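Long-range contacts in arginine decarboxylase (Campylobacter jejuni subsp. jejuni, PDB 3NZP), which probably decarboxylates arginine to agmatine with the help of pyridoxal 5'-phosphate and magnesium, as a step in polyamine biosynthesis: residues V21-E26 / L49-L54; A30-V35 / M463-L468; A251-T256 / A307-D312. All blocks are in the same frame, centred on the assembly; numbering follows the deposited sequence.

Contact 1: residues V21-E26 / L49-L54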
loop_
_atom_site.group_PDB
_atom_site.type_symbol
_atom_site.label_atom_id
_atom_site.label_comp_id
_atom_site.label_asym_id
_atom_site.label_seq_id
_atom_site.Cartn_x
_atom_site.Cartn_y
_atom_site.Cartn_z
ATOM N N VAL B 21 27.175 -13.136 -3.859
ATOM C CA VAL B 21 26.769 -12.895 -2.480
ATOM C C VAL B 21 26.281 -14.199 -1.818
ATOM O O VAL B 21 25.556 -14.988 -2.435
ATOM C CB VAL B 21 25.661 -11.802 -2.430
ATOM C CG1 VAL B 21 24.527 -12.182 -3.347
ATOM C CG2 VAL B 21 25.153 -11.622 -1.007
ATOM N N CYS B 22 26.707 -14.415 -0.570
ATOM C CA CYS B 22 26.346 -15.605 0.219
ATOM C C CYS B 22 25.945 -15.252 1.645
ATOM O O CYS B 22 26.081 -14.109 2.094
ATOM C CB CYS B 22 27.520 -16.575 0.343
ATOM S SG CYS B 22 28.659 -16.575 -1.017
ATOM N N ILE B 23 25.482 -16.268 2.362
ATOM C CA ILE B 23 25.084 -16.110 3.747
ATOM C C ILE B 23 26.331 -16.395 4.577
ATOM O O ILE B 23 26.849 -17.510 4.572
ATOM C CB ILE B 23 23.985 -17.116 4.121
ATOM C CG1 ILE B 23 22.767 -16.935 3.207
ATOM C CG2 ILE B 23 23.642 -16.965 5.581
ATOM C CD1 ILE B 23 22.209 -15.523 3.139
ATOM N N ASN B 24 26.832 -15.388 5.274
ATOM C CA ASN B 24 28.028 -15.585 6.067
ATOM C C ASN B 24 27.727 -16.417 7.307
ATOM O O ASN B 24 27.623 -15.878 8.405
ATOM C CB ASN B 24 28.615 -14.236 6.479
ATOM C CG ASN B 24 30.061 -14.347 6.885
ATOM O OD1 ASN B 24 30.386 -14.941 7.909
ATOM N ND2 ASN B 24 30.947 -13.794 6.062
ATOM N N TYR B 25 27.575 -17.727 7.138
ATOM C CA TYR B 25 27.275 -18.586 8.275
ATOM C C TYR B 25 28.201 -19.800 8.357
ATOM O O TYR B 25 29.188 -19.789 9.105
ATOM C CB TYR B 25 25.810 -19.033 8.234
ATOM C CG TYR B 25 25.373 -19.845 9.440
ATOM C CD1 TYR B 25 24.403 -20.850 9.317
ATOM C CD2 TYR B 25 25.959 -19.650 10.695
ATOM C CE1 TYR B 25 24.041 -21.650 10.412
ATOM C CE2 TYR B 25 25.602 -20.442 11.792
ATOM C CZ TYR B 25 24.647 -21.442 11.644
ATOM O OH TYR B 25 24.327 -22.245 12.712
ATOM N N GLU B 26 27.902 -20.858 7.617
ATOM C CA GLU B 26 28.767 -22.033 7.668
ATOM C C GLU B 26 29.720 -21.943 6.490
ATOM O O GLU B 26 30.650 -21.138 6.499
ATOM C CB GLU B 26 27.942 -23.317 7.566
ATOM C CG GLU B 26 28.331 -24.363 8.575
ATOM C CD GLU B 26 27.795 -24.055 9.963
ATOM O OE1 GLU B 26 28.040 -24.857 10.894
ATOM O OE2 GLU B 26 27.125 -23.013 10.124
ATOM N N LEU B 49 13.068 -15.697 -0.262
ATOM C CA LEU B 49 13.786 -16.669 0.556
ATOM C C LEU B 49 13.852 -16.219 2.006
ATOM O O LEU B 49 14.089 -15.044 2.284
ATOM C CB LEU B 49 15.205 -16.875 0.038
ATOM C CG LEU B 49 15.261 -17.356 -1.412
ATOM C CD1 LEU B 49 16.700 -17.606 -1.841
ATOM C CD2 LEU B 49 14.447 -18.623 -1.520
ATOM N N ARG B 50 13.625 -17.153 2.926
ATOM C CA ARG B 50 13.689 -16.858 4.349
ATOM C C ARG B 50 14.849 -17.643 4.948
ATOM O O ARG B 50 14.974 -18.857 4.735
ATOM C CB ARG B 50 12.400 -17.266 5.059
ATOM C CG ARG B 50 11.190 -16.434 4.749
ATOM C CD ARG B 50 10.016 -16.872 5.630
ATOM N NE ARG B 50 8.718 -16.591 5.010
ATOM C CZ ARG B 50 8.252 -15.372 4.745
ATOM N NH1 ARG B 50 8.977 -14.300 5.049
ATOM N NH2 ARG B 50 7.068 -15.233 4.162
ATOM N N PHE B 51 15.691 -16.948 5.702
ATOM C CA PHE B 51 16.840 -17.568 6.342
ATOM C C PHE B 51 16.685 -17.522 7.859
ATOM O O PHE B 51 17.077 -16.549 8.511
ATOM C CB PHE B 51 18.114 -16.838 5.920
ATOM C CG PHE B 51 18.449 -17.008 4.472
ATOM C CD1 PHE B 51 19.037 -18.186 4.017
ATOM C CD2 PHE B 51 18.183 -15.989 3.560
ATOM C CE1 PHE B 51 19.361 -18.349 2.681
ATOM C CE2 PHE B 51 18.499 -16.138 2.213
ATOM C CZ PHE B 51 19.095 -17.324 1.771
ATOM N N PRO B 52 16.108 -18.581 8.444
ATOM C CA PRO B 52 15.906 -18.646 9.888
ATOM C C PRO B 52 17.156 -18.262 10.668
ATOM O O PRO B 52 17.069 -17.591 11.694
ATOM C CB PRO B 52 15.515 -20.098 10.119
ATOM C CG PRO B 52 14.842 -20.469 8.853
ATOM C CD PRO B 52 15.732 -19.852 7.814
ATOM N N HIS B 53 18.322 -18.676 10.187
ATOM C CA HIS B 53 19.561 -18.348 10.876
ATOM C C HIS B 53 19.694 -16.852 11.156
ATOM O O HIS B 53 20.095 -16.450 12.249
ATOM C CB HIS B 53 20.772 -18.832 10.067
ATOM C CG HIS B 53 22.071 -18.246 10.526
ATOM N ND1 HIS B 53 22.743 -17.277 9.810
ATOM C CD2 HIS B 53 22.799 -18.459 11.649
ATOM C CE1 HIS B 53 23.830 -16.920 10.471
ATOM N NE2 HIS B 53 23.888 -17.622 11.590
ATOM N N LEU B 54 19.364 -16.032 10.165
ATOM C CA LEU B 54 19.444 -14.587 10.322
ATOM C C LEU B 54 18.549 -14.142 11.473
ATOM O O LEU B 54 18.908 -13.260 12.255
ATOM C CB LEU B 54 19.024 -13.894 9.023
ATOM C CG LEU B 54 20.160 -13.467 8.083
ATOM C CD1 LEU B 54 21.251 -14.492 8.108
ATOM C CD2 LEU B 54 19.622 -13.290 6.664
#

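Contact 2: residues A30-V35 / M463-L468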
loop_
_atom_site.group_PDB
_atom_site.type_symbol
_atom_site.label_atom_id
_atom_site.label_comp_id
_atom_site.label_asym_id
_atom_site.label_seq_id
_atom_site.Cartn_x
_atom_site.Cartn_y
_atom_site.Cartn_z
ATOM N N ALA B 30 26.091 -19.602 -1.285
ATOM C CA ALA B 30 25.725 -18.501 -2.171
ATOM C C ALA B 30 24.238 -18.537 -2.474
ATOM O O ALA B 30 23.666 -19.603 -2.717
ATOM C CB ALA B 30 26.518 -18.587 -3.476
ATOM N N ILE B 31 23.614 -17.364 -2.459
ATOM C CA ILE B 31 22.180 -17.253 -2.728
ATOM C C ILE B 31 21.887 -17.706 -4.155
ATOM O O ILE B 31 20.934 -18.448 -4.391
ATOM C CB ILE B 31 21.705 -15.799 -2.511
ATOM C CG1 ILE B 31 21.847 -15.429 -1.040
ATOM C CG2 ILE B 31 20.261 -15.653 -2.886
ATOM C CD1 ILE B 31 21.664 -13.963 -0.778
ATOM N N ILE B 32 22.723 -17.271 -5.095
ATOM C CA ILE B 32 22.562 -17.631 -6.499
ATOM C C ILE B 32 22.488 -19.144 -6.686
ATOM O O ILE B 32 21.852 -19.622 -7.619
ATOM C CB ILE B 32 23.733 -17.102 -7.341
ATOM C CG1 ILE B 32 23.482 -17.376 -8.821
ATOM C CG2 ILE B 32 25.022 -17.758 -6.889
ATOM C CD1 ILE B 32 22.468 -16.466 -9.432
ATOM N N ASP B 33 23.151 -19.890 -5.806
ATOM C CA ASP B 33 23.150 -21.354 -5.881
ATOM C C ASP B 33 21.810 -21.906 -5.425
ATOM O O ASP B 33 21.246 -22.809 -6.050
ATOM C CB ASP B 33 24.239 -21.958 -4.985
ATOM C CG ASP B 33 25.636 -21.848 -5.580
ATOM O OD1 ASP B 33 26.594 -22.226 -4.868
ATOM O OD2 ASP B 33 25.779 -21.402 -6.742
ATOM N N ILE B 34 21.315 -21.374 -4.315
ATOM C CA ILE B 34 20.040 -21.812 -3.769
ATOM C C ILE B 34 18.957 -21.517 -4.794
ATOM O O ILE B 34 18.074 -22.343 -5.027
ATOM C CB ILE B 34 19.729 -21.086 -2.445
ATOM C CG1 ILE B 34 20.861 -21.332 -1.447
ATOM C CG2 ILE B 34 18.432 -21.605 -1.858
ATOM C CD1 ILE B 34 20.776 -20.482 -0.215
ATOM N N VAL B 35 19.035 -20.346 -5.422
ATOM C CA VAL B 35 18.044 -19.975 -6.430
ATOM C C VAL B 35 18.039 -21.004 -7.550
ATOM O O VAL B 35 17.003 -21.610 -7.836
ATOM C CB VAL B 35 18.324 -18.581 -7.033
ATOM C CG1 VAL B 35 17.315 -18.282 -8.133
ATOM C CG2 VAL B 35 18.234 -17.531 -5.955
HETATM N N MSE B 463 21.316 -5.514 -5.066
HETATM C CA MSE B 463 22.590 -5.939 -5.648
HETATM C C MSE B 463 22.442 -7.278 -6.363
HETATM O O MSE B 463 21.650 -8.125 -5.942
HETATM C CB MSE B 463 23.662 -6.090 -4.574
HETATM C CG MSE B 463 23.455 -7.305 -3.702
HETATM SE SE MSE B 463 24.877 -7.532 -2.431
HETATM C CE MSE B 463 26.277 -8.076 -3.646
ATOM N N PRO B 464 23.199 -7.491 -7.450
ATOM C CA PRO B 464 23.128 -8.742 -8.204
ATOM C C PRO B 464 23.555 -9.910 -7.336
ATOM O O PRO B 464 24.309 -9.731 -6.383
ATOM C CB PRO B 464 24.102 -8.510 -9.343
ATOM C CG PRO B 464 24.059 -7.029 -9.520
ATOM C CD PRO B 464 24.098 -6.540 -8.114
ATOM N N LEU B 465 23.093 -11.108 -7.670
ATOM C CA LEU B 465 23.451 -12.272 -6.879
ATOM C C LEU B 465 24.826 -12.839 -7.184
ATOM O O LEU B 465 25.398 -13.570 -6.373
ATOM C CB LEU B 465 22.408 -13.368 -7.049
ATOM C CG LEU B 465 21.257 -13.308 -6.042
ATOM C CD1 LEU B 465 20.530 -11.982 -6.173
ATOM C CD2 LEU B 465 20.314 -14.481 -6.287
ATOM N N ASP B 466 25.351 -12.502 -8.352
ATOM C CA ASP B 466 26.651 -12.996 -8.771
ATOM C C ASP B 466 27.299 -11.990 -9.707
ATOM O O ASP B 466 26.776 -10.892 -9.922
ATOM C CB ASP B 466 26.487 -14.336 -9.492
ATOM C CG ASP B 466 25.804 -14.191 -10.846
ATOM O OD1 ASP B 466 25.595 -15.222 -11.529
ATOM O OD2 ASP B 466 25.473 -13.046 -11.238
ATOM N N ARG B 467 28.436 -12.384 -10.270
ATOM C CA ARG B 467 29.185 -11.540 -11.191
ATOM C C ARG B 467 29.723 -10.312 -10.446
ATOM O O ARG B 467 29.940 -9.254 -11.035
ATOM C CB ARG B 467 28.280 -11.113 -12.344
ATOM C CG ARG B 467 28.978 -11.058 -13.683
ATOM C CD ARG B 467 28.025 -10.580 -14.755
ATOM N NE ARG B 467 26.886 -11.487 -14.883
ATOM C CZ ARG B 467 26.793 -12.455 -15.787
ATOM N NH1 ARG B 467 25.712 -13.231 -15.811
ATOM N NH2 ARG B 467 27.771 -12.628 -16.676
ATOM N N LEU B 468 29.951 -10.477 -9.145
ATOM C CA LEU B 468 30.448 -9.405 -8.280
ATOM C C LEU B 468 31.947 -9.183 -8.390
ATOM O O LEU B 468 32.450 -8.108 -8.046
ATOM C CB LEU B 468 30.078 -9.705 -6.826
ATOM C CG LEU B 468 28.570 -9.671 -6.567
ATOM C CD1 LEU B 468 28.247 -10.296 -5.208
ATOM C CD2 LEU B 468 28.092 -8.224 -6.654
#

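Contact 3: residues A251-T256 / A307-D312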
loop_
_atom_site.group_PDB
_atom_site.type_symbol
_atom_site.label_atom_id
_atom_site.label_comp_id
_atom_site.label_asym_id
_atom_site.label_seq_id
_atom_site.Cartn_x
_atom_site.Cartn_y
_atom_site.Cartn_z
ATOM N N ALA B 251 9.038 8.862 30.642
ATOM C CA ALA B 251 8.380 7.631 31.059
ATOM C C ALA B 251 8.974 7.104 32.365
ATOM O O ALA B 251 8.244 6.649 33.250
ATOM C CB ALA B 251 8.491 6.582 29.961
ATOM N N GLY B 252 10.298 7.175 32.482
ATOM C CA GLY B 252 10.976 6.707 33.683
ATOM C C GLY B 252 10.460 7.389 34.940
ATOM O O GLY B 252 10.308 6.761 35.982
ATOM N N ASN B 253 10.189 8.684 34.853
ATOM C CA ASN B 253 9.678 9.407 36.000
ATOM C C ASN B 253 8.225 9.058 36.262
ATOM O O ASN B 253 7.804 8.996 37.409
ATOM C CB ASN B 253 9.846 10.914 35.794
ATOM C CG ASN B 253 11.258 11.381 36.102
ATOM O OD1 ASN B 253 11.632 11.537 37.266
ATOM N ND2 ASN B 253 12.055 11.580 35.064
ATOM N N ILE B 254 7.452 8.823 35.207
ATOM C CA ILE B 254 6.048 8.453 35.380
ATOM C C ILE B 254 6.043 7.126 36.131
ATOM O O ILE B 254 5.255 6.915 37.050
ATOM C CB ILE B 254 5.322 8.290 34.005
ATOM C CG1 ILE B 254 5.140 9.658 33.345
ATOM C CG2 ILE B 254 3.958 7.648 34.185
ATOM C CD1 ILE B 254 4.390 9.623 32.054
ATOM N N TYR B 255 6.943 6.235 35.735
ATOM C CA TYR B 255 7.076 4.936 36.372
ATOM C C TYR B 255 7.291 5.088 37.877
ATOM O O TYR B 255 6.528 4.549 38.669
ATOM C CB TYR B 255 8.255 4.195 35.761
ATOM C CG TYR B 255 8.794 3.085 36.618
ATOM C CD1 TYR B 255 8.112 1.881 36.744
ATOM C CD2 TYR B 255 10.011 3.228 37.274
ATOM C CE1 TYR B 255 8.643 0.839 37.499
ATOM C CE2 TYR B 255 10.548 2.200 38.027
ATOM C CZ TYR B 255 9.867 1.009 38.133
ATOM O OH TYR B 255 10.429 -0.025 38.847
ATOM N N THR B 256 8.334 5.818 38.271
ATOM C CA THR B 256 8.619 6.016 39.693
ATOM C C THR B 256 7.437 6.659 40.417
ATOM O O THR B 256 7.010 6.172 41.461
ATOM C CB THR B 256 9.890 6.896 39.936
ATOM O OG1 THR B 256 9.720 8.182 39.328
ATOM C CG2 THR B 256 11.129 6.228 39.364
ATOM N N ALA B 307 16.115 5.636 38.603
ATOM C CA ALA B 307 15.872 4.738 39.716
ATOM C C ALA B 307 16.673 5.193 40.928
ATOM O O ALA B 307 16.183 5.151 42.053
ATOM C CB ALA B 307 16.250 3.317 39.346
ATOM N N GLU B 308 17.905 5.637 40.699
ATOM C CA GLU B 308 18.738 6.094 41.798
ATOM C C GLU B 308 18.213 7.408 42.358
ATOM O O GLU B 308 17.989 7.519 43.556
ATOM C CB GLU B 308 20.183 6.245 41.345
ATOM C CG GLU B 308 20.778 4.956 40.826
ATOM C CD GLU B 308 22.264 5.076 40.509
ATOM O OE1 GLU B 308 22.672 6.104 39.911
ATOM O OE2 GLU B 308 23.019 4.130 40.853
ATOM N N GLN B 309 17.997 8.396 41.498
ATOM C CA GLN B 309 17.497 9.686 41.951
ATOM C C GLN B 309 16.277 9.534 42.843
ATOM O O GLN B 309 16.260 10.021 43.970
ATOM C CB GLN B 309 17.133 10.582 40.769
ATOM C CG GLN B 309 16.416 11.862 41.186
ATOM C CD GLN B 309 16.009 12.721 40.010
ATOM O OE1 GLN B 309 15.326 12.252 39.093
ATOM N NE2 GLN B 309 16.421 13.988 40.026
ATOM N N LYS B 310 15.252 8.859 42.339
ATOM C CA LYS B 310 14.035 8.656 43.105
ATOM C C LYS B 310 14.246 7.513 44.084
ATOM O O LYS B 310 13.319 7.093 44.772
ATOM C CB LYS B 310 12.881 8.325 42.161
ATOM C CG LYS B 310 12.674 9.330 41.039
ATOM C CD LYS B 310 12.414 10.727 41.584
ATOM C CE LYS B 310 11.772 11.651 40.537
ATOM N NZ LYS B 310 10.399 11.226 40.064
ATOM N N LYS B 311 15.483 7.026 44.146
ATOM C CA LYS B 311 15.862 5.903 45.021
ATOM C C LYS B 311 14.777 4.845 45.083
ATOM O O LYS B 311 14.369 4.400 46.154
ATOM C CB LYS B 311 16.235 6.390 46.427
ATOM C CG LYS B 311 15.280 7.376 47.037
ATOM C CD LYS B 311 15.908 8.065 48.236
ATOM C CE LYS B 311 14.947 9.093 48.823
ATOM N NZ LYS B 311 15.497 9.757 50.034
ATOM N N ASP B 312 14.330 4.452 43.892
ATOM C CA ASP B 312 13.301 3.441 43.724
ATOM C C ASP B 312 13.924 2.225 43.066
ATOM O O ASP B 312 15.145 2.152 42.879
ATOM C CB ASP B 312 12.174 3.991 42.862
ATOM C CG ASP B 312 10.829 3.393 43.218
ATOM O OD1 ASP B 312 9.812 4.100 43.049
ATOM O OD2 ASP B 312 10.785 2.223 43.669
HETATM O O HOH W 1 15.170 12.593 35.902
#

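Contact 1: residues V21-E26 / L49-L54
The imidazole of His-53 lies face to face with the phenol ring of Tyr-25, and the opposite face of that phenol ring carries OE2 of Glu-26, its own neighbour in the chain. The two ring centroids are 3.5 Å apart and the planes are inclined by 18°. CD2 of His-53 sits over the centre of the phenol ring, while CG of Tyr-25 sits over the imidazole, where CB of Tyr-25 adds a CH-pi contact 4.0 Å from the ring centroid. In both residues CG is anti to the backbone N, for Tyr-25 at chi1 -175°, which carries each ring out toward the other segment and into the stack.

A second, apolar contact lies beside the stack. CD1 of Ile-23 stands 3.8 Å above the centroid of the Phe-51 ring, almost on the ring normal, in a CH-pi contact, and CG1 of the same branch leans on CE1 of Phe-51 at 3.7 Å. The other branch of Ile-23 turns to Leu-54, with CG2 reaching CD1 of Leu-54 at 4.3 Å. An inverse gamma turn centred on Asn-24 kinks the chain between Ile-23 and Tyr-25. On the other segment, Phe-51 occupies the N-cap position of helix 52-72, which follows strand 47-50. Ile-540 of strand 534-540 touches both Ile-23 and Tyr-25, joining the contact to the mixed sheet.

All of the joining is done by side-chain packing and ring stacking. OE2 of Glu-26, on the far side of the phenol, is 6.5 Å from NE2 of His-53 and might slightly favour its protonation.

Contact 2: residues A30-V35 / M463-L468
Among the side chains that meet here, the flat group is the carboxylate of Asp-466, whose OD1 rests 4.0 Å from CD1 of Ile-32; neither segment contains an aromatic ring. The other side chains that meet are aliphatic and gather round Leu-465. Its CD2 methyl packs on the first turn of helix 31-40, meeting CG2 of Ile-31 at 3.6 Å and, one turn on, CG2 of Val-35 at 3.7 Å. Leu-465 crosses both of these side chains at about a right angle.

Leu-465 follows strand 462-464, a member of the mixed sheet that accompanies the pyridoxal-binding barrel in this class of decarboxylases, so the contact lays the start of an N-terminal helix against that beta domain. Phe-510 of the neighbouring strand 510-513 and Ile-333 of strand 330-341 extend the hydrophobic layer around Leu-465 and Val-35.

Nearer the backbone, CB of Leu-465 packs against Ile-32, with CD1 of Ile-32 at 3.9 Å and CB of Ile-32 at 4.0 Å. The CG1 branch of Ile-32 is anti to the backbone N (chi1 -175°), and the CD1 methyl at its end touches both CB of Leu-465 and OD1 of Asp-466.

Contact 3: residues A251-T256 / A307-D312
Lys-310 bends twice on its way to Asn-253 and Thr-256: chi2 of -58° turns CD aside, and chi4 of 63° folds NZ back after a nearly extended CE. On helix 242-260, OG1 of Thr-256 sits between the backbone N and the carbonyl carbon. The ammonium group has two oxygens from one turn of that helix, OD1 of Asn-253 at 3.1 Å from NZ and OG1 of Thr-256 at 3.2 Å. The first bond lies in the plane of the amide and on a lone pair of OD1, with a C=O...N angle of 136°. As OG1 accepts from the lysine it donates its own proton to the backbone O of Asn-253 at 2.8 Å, which fixes the rotation of the threonine.

The aliphatic part of Lys-310 runs across Thr-256 at about a right angle, with CG of Lys-310 3.8 Å from CG2 of Thr-256. ND2 of Asn-253 bonds back to O of Asn-249 in its own helix, and a water accepts a weak bond from ND2 and donates to OE1 of Gln-309. The other end of that glutamine amide leaves the subunit: NE2 donates to O of Leu-394 of the second subunit, whose Gly-395 packs on Asn-253, Gln-309 and Lys-310.

Helix 292-309 ends here in a Schellman motif. Lys-311, with positive phi, is the C-prime residue, and N of Asp-312 returns to O of Ala-307 at 2.7 Å. Helices 242-260 and 292-309 follow the sixth and seventh strands of the parallel barrel, and this is the lateral packing of consecutive outer helices in a TIM-barrel fold, here in contact with the second subunit.

From the N terminus, strand 21-23 comes first, then helix 31-40 and strand 47-50. Contact 1 closes a short loop around that helix, bringing the turn after strand 21-23 to the start of helix 52-72. Contact 2 opens inside this loop and closes more than 400 residues later, so the two cross. They also touch, through probable backbone hydrogen bonds between Val-21 and both Ile-31 and Leu-465, and both reach the mixed sheet of the beta domain. Contact 3 starts after contact 1 has closed and is nested in the long loop of contact 2. It joins two outer helices of the barrel, its centre about 52 Å from that of contact 2.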